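Chorismate synthase (Aquifex aeolicus, PDB 1Q1L) catalyses the last step of chorismate biosynthesis, the anti-1,4-elimination of phosphate from 5-enolpyruvylshikimate-3-phosphate, with reduced FMN as cofactor. Local coordinates at the interface of chains A and B and the interface of chains A and C. Residues are numbered along the deposited sequence; one frame, centred on the assembly and turned at random. Chains: chain A/B/C, Chorismate synthase.

Chorismate synthase is a homotetramer, and chain A here meets two different neighbours through two different two-fold interfaces. Contact 1, with chain B, and contact 2, with chain C, have their C-alpha centres about 50 Å apart and share no residue or secondary-structure element. Contact 1 joins helix 210-221 and the loop after it to a short segment of the partner at the start of helix 282-285; one of its residues, A:Pro325, belongs to the predicted FMN site. Contact 2 is built from the two C-terminal helices and the loop that joins them, and is mainly ionic. Two distinct two-fold interfaces on each subunit could together account for the tetramer.

Contact 1: the interface of chains A and B. Residues chain A 216, 220, 225-228, 325; chain B 280-282.
B:Phe281 reaches from chain B into the angle between helix 210-221 of chain A and the loop that follows it, an apolar plug beside short backbone ties in the tetramer. Its ring meets A:Val220 along one rim: the CE1 carbon lies 3.4 Å from the A:Val220 CG1 methyl, while the CG2 methyl sits at the ring's edge, in its plane. The two side chains cross obliquely. A:Val220 has CG1 anti to its backbone N (chi1 172°), and this rotation brings both methyls to the CE1 corner. CG2 serves a second aromatic as well, resting off-centre over a face of the A:Tyr216 ring, so the valine is wedged between the rings of the two chains.

A:Glu225 approaches B:Phe281 differently. Its side chain, bent at chi2, crosses the phenylalanine at about a right angle, and the carboxylate plane is only 11° from that of the ring. The carboxylate OE2 comes to 3.5 Å from the B:Phe281 CB methylene, a contact of packing rather than a hydrogen bond, while the glutamate's own CB lies against ring carbon CD1. Alongside, A:Leu227 points the same way as the phenylalanine and brings its CD1 methyl to 3.9 Å from the B:Phe281 CD1 carbon.

The backbones fix the register. A:Leu227 and B:Phe281 pair as an antiparallel beta bridge, next to which B:Gly282 N donates to the carbonyl O of A:Ser226 over 2.9 Å, with the donor tilted 33° from the carbonyl plane. On the other flank a water, its oxygen 2.6 Å from A:Gly228 N, joins that amide to the carbonyl O of B:Arg280. A:Pro325 closes over this part of the chain B backbone, and the fit is tight: the proline CB carbon stands 3.3 Å from the B:Gly282 CA carbon.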
# COMPACT_ATOMS: atom_id res chain seq x y z
N TYR A 216 0.93 -1.70 -47.03
CA TYR A 216 -0.05 -2.60 -46.42
C TYR A 216 -1.05 -1.80 -45.60
O TYR A 216 -2.26 -2.01 -45.69
CB TYR A 216 0.66 -3.61 -45.52
CG TYR A 216 -0.29 -4.40 -44.64
CD1 TYR A 216 -1.08 -5.42 -45.17
CD2 TYR A 216 -0.39 -4.13 -43.28
CE1 TYR A 216 -1.95 -6.16 -44.36
CE2 TYR A 216 -1.26 -4.86 -42.46
CZ TYR A 216 -2.03 -5.87 -43.01
OH TYR A 216 -2.86 -6.61 -42.20
N VAL A 220 -5.08 -1.11 -46.06
CA VAL A 220 -6.08 -1.52 -45.09
C VAL A 220 -6.96 -0.35 -44.65
O VAL A 220 -8.17 -0.50 -44.50
CB VAL A 220 -5.42 -2.13 -43.83
CG1 VAL A 220 -6.46 -2.37 -42.75
CG2 VAL A 220 -4.73 -3.44 -44.20
N GLU A 225 -10.59 0.09 -41.98
CA GLU A 225 -10.19 -0.91 -40.99
C GLU A 225 -9.03 -0.41 -40.14
O GLU A 225 -8.13 0.27 -40.64
CB GLU A 225 -9.80 -2.21 -41.69
CG GLU A 225 -10.97 -2.95 -42.32
CD GLU A 225 -11.80 -3.70 -41.29
OE1 GLU A 225 -12.09 -3.13 -40.21
OE2 GLU A 225 -12.18 -4.86 -41.56
N SER A 226 -9.07 -0.74 -38.85
CA SER A 226 -8.02 -0.34 -37.92
C SER A 226 -7.08 -1.52 -37.69
O SER A 226 -7.46 -2.67 -37.87
CB SER A 226 -8.63 0.12 -36.60
OG SER A 226 -9.52 -0.84 -36.07
N LEU A 227 -5.85 -1.22 -37.29
CA LEU A 227 -4.84 -2.26 -37.07
C LEU A 227 -4.28 -2.33 -35.65
O LEU A 227 -4.20 -1.33 -34.94
CB LEU A 227 -3.69 -2.05 -38.05
CG LEU A 227 -3.54 -2.98 -39.26
CD1 LEU A 227 -4.85 -3.65 -39.62
CD2 LEU A 227 -2.99 -2.16 -40.43
N GLY A 228 -3.90 -3.54 -35.25
CA GLY A 228 -3.31 -3.75 -33.95
C GLY A 228 -1.84 -4.01 -34.19
O GLY A 228 -1.34 -3.79 -35.29
N PRO A 325 -6.57 -3.89 -32.12
CA PRO A 325 -6.89 -2.83 -33.07
C PRO A 325 -7.60 -1.67 -32.37
O PRO A 325 -8.52 -1.89 -31.58
CB PRO A 325 -7.79 -3.52 -34.09
CG PRO A 325 -7.35 -4.94 -34.03
CD PRO A 325 -7.18 -5.16 -32.55
N ARG B 280 -5.54 -9.08 -36.08
CA ARG B 280 -6.77 -8.91 -36.85
C ARG B 280 -7.16 -7.47 -37.14
O ARG B 280 -6.54 -6.53 -36.64
CB ARG B 280 -7.94 -9.58 -36.11
CG ARG B 280 -7.82 -11.08 -35.91
CD ARG B 280 -9.12 -11.62 -35.32
NE ARG B 280 -9.10 -13.06 -35.13
CZ ARG B 280 -10.15 -13.76 -34.71
NH1 ARG B 280 -11.30 -13.15 -34.44
NH2 ARG B 280 -10.05 -15.08 -34.55
N PHE B 281 -8.19 -7.31 -37.97
CA PHE B 281 -8.70 -5.99 -38.32
C PHE B 281 -9.57 -5.53 -37.15
O PHE B 281 -10.10 -6.36 -36.41
CB PHE B 281 -9.58 -6.06 -39.58
CG PHE B 281 -8.82 -6.35 -40.85
CD1 PHE B 281 -7.87 -5.45 -41.32
CD2 PHE B 281 -9.07 -7.50 -41.58
CE1 PHE B 281 -7.18 -5.70 -42.51
CE2 PHE B 281 -8.39 -7.76 -42.77
CZ PHE B 281 -7.44 -6.85 -43.24
N GLY B 282 -9.72 -4.22 -36.99
CA GLY B 282 -10.54 -3.71 -35.90
C GLY B 282 -11.94 -4.30 -35.85
O GLY B 282 -12.47 -4.57 -34.77
O HOH W 1 -4.06 -5.94 -36.21

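Contact 2: the interface of chains A and C. Residues chain A 382-383, 386, 390; chain C 378, 394, 397.
C:Lys378 NZ, the ammonium end of a chain C side chain, is gripped by two carboxylates of chain A at this ionic junction of the C-terminal helices and the loop that joins them. The shorter salt bridge runs 2.8 Å from C:Lys378 NZ to A:Asp382 OD2, which uses the anti lone pair facing away from its other oxygen. The second, 3.2 Å from C:Lys378 NZ to A:Glu386 OE1, falls on the syn lone pair. C:Lys378 reaches them with its chain bent at chi2 (66°), its CE methylene lying off-centre over a face of the C:Tyr394 ring.

A:Glu386 ties the cluster together. A:Glu386 OE1 also accepts from the backbone N of A:Asp382, 2.8 Å away and nearly in line with the carboxylate C-O bond; its OE2 pairs with A:Arg390 NH2 of the same chain and approaches C:Tyr394 CD1. CG stands anti to the backbone N (chi1 -178°) and the chain runs extended beyond it, carrying the carboxylate out to the partner; the glutamate and lysine side chains cross at about a right angle. An alanine here would probably leave C:Lys378 with A:Asp382 as its remaining carboxylate mate and set A:Arg390 more free to turn.

That arginine recognises the backbone too: A:Arg390 NH1 donates to the carbonyl O of C:Lys378 over 2.9 Å, in both the carbonyl and guanidinium planes. The A:Glu386 carboxylate, in contact with both cations, probably offsets repulsion between A:Arg390 NH2 and C:Lys378 NZ, 5.4 Å apart. A:Phe383, in the chain A loop just before helix 384-399, meets C:His397 of chain C helix 384-400 tip to tip, the phenylalanine CZ centred over the imidazole face and 3.9 Å from C:His397 NE2.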
# COMPACT_ATOMS: atom_id res chain seq x y z
N ASP A 382 18.84 7.23 -0.35
CA ASP A 382 18.18 8.51 -0.51
C ASP A 382 18.94 9.46 -1.44
O ASP A 382 18.41 10.49 -1.87
CB ASP A 382 17.95 9.16 0.86
CG ASP A 382 16.95 8.38 1.72
OD1 ASP A 382 15.81 8.16 1.26
OD2 ASP A 382 17.30 7.98 2.85
N PHE A 383 20.19 9.13 -1.74
CA PHE A 383 20.99 9.94 -2.67
C PHE A 383 21.79 9.01 -3.58
O PHE A 383 22.14 7.90 -3.19
CB PHE A 383 21.93 10.91 -1.93
CG PHE A 383 22.69 10.30 -0.79
CD1 PHE A 383 22.06 10.02 0.42
CD2 PHE A 383 24.05 10.05 -0.91
CE1 PHE A 383 22.78 9.50 1.50
CE2 PHE A 383 24.78 9.53 0.17
CZ PHE A 383 24.14 9.26 1.37
N GLU A 386 24.98 7.05 -2.54
CA GLU A 386 24.65 5.94 -1.64
C GLU A 386 24.15 4.70 -2.40
O GLU A 386 24.59 3.57 -2.15
CB GLU A 386 23.59 6.43 -0.64
CG GLU A 386 23.16 5.44 0.41
CD GLU A 386 22.27 6.11 1.46
OE1 GLU A 386 21.16 6.58 1.11
OE2 GLU A 386 22.70 6.16 2.63
N ARG A 390 25.99 0.84 -3.19
CA ARG A 390 25.35 -0.42 -2.85
C ARG A 390 25.19 -1.31 -4.08
O ARG A 390 25.21 -2.53 -3.98
CB ARG A 390 23.99 -0.16 -2.20
CG ARG A 390 24.09 0.64 -0.91
CD ARG A 390 22.72 0.99 -0.38
NE ARG A 390 22.79 1.79 0.83
CZ ARG A 390 21.72 2.23 1.49
NH1 ARG A 390 20.51 1.93 1.06
NH2 ARG A 390 21.87 2.97 2.59
N LYS C 378 15.51 2.59 4.83
CA LYS C 378 16.72 3.34 4.53
C LYS C 378 17.86 2.49 3.97
O LYS C 378 18.54 2.88 3.02
CB LYS C 378 17.21 4.06 5.79
CG LYS C 378 18.57 4.74 5.67
CD LYS C 378 18.54 5.90 4.71
CE LYS C 378 19.86 6.65 4.73
NZ LYS C 378 19.89 7.81 3.79
N TYR C 394 26.68 3.88 6.02
CA TYR C 394 25.85 5.03 6.32
C TYR C 394 26.33 5.78 7.56
O TYR C 394 26.45 7.01 7.55
CB TYR C 394 24.39 4.63 6.52
CG TYR C 394 23.49 5.81 6.84
CD1 TYR C 394 23.34 6.86 5.93
CD2 TYR C 394 22.81 5.89 8.05
CE1 TYR C 394 22.55 7.96 6.22
CE2 TYR C 394 22.02 7.00 8.36
CZ TYR C 394 21.89 8.03 7.44
OH TYR C 394 21.11 9.12 7.73
N HIS C 397 29.13 7.80 6.88
CA HIS C 397 28.70 9.01 6.18
C HIS C 397 28.19 10.03 7.19
O HIS C 397 28.44 11.23 7.07
CB HIS C 397 27.58 8.65 5.19
CG HIS C 397 26.81 9.84 4.70
ND1 HIS C 397 27.32 10.74 3.78
CD2 HIS C 397 25.57 10.29 5.02
CE1 HIS C 397 26.43 11.69 3.57
NE2 HIS C 397 25.36 11.44 4.30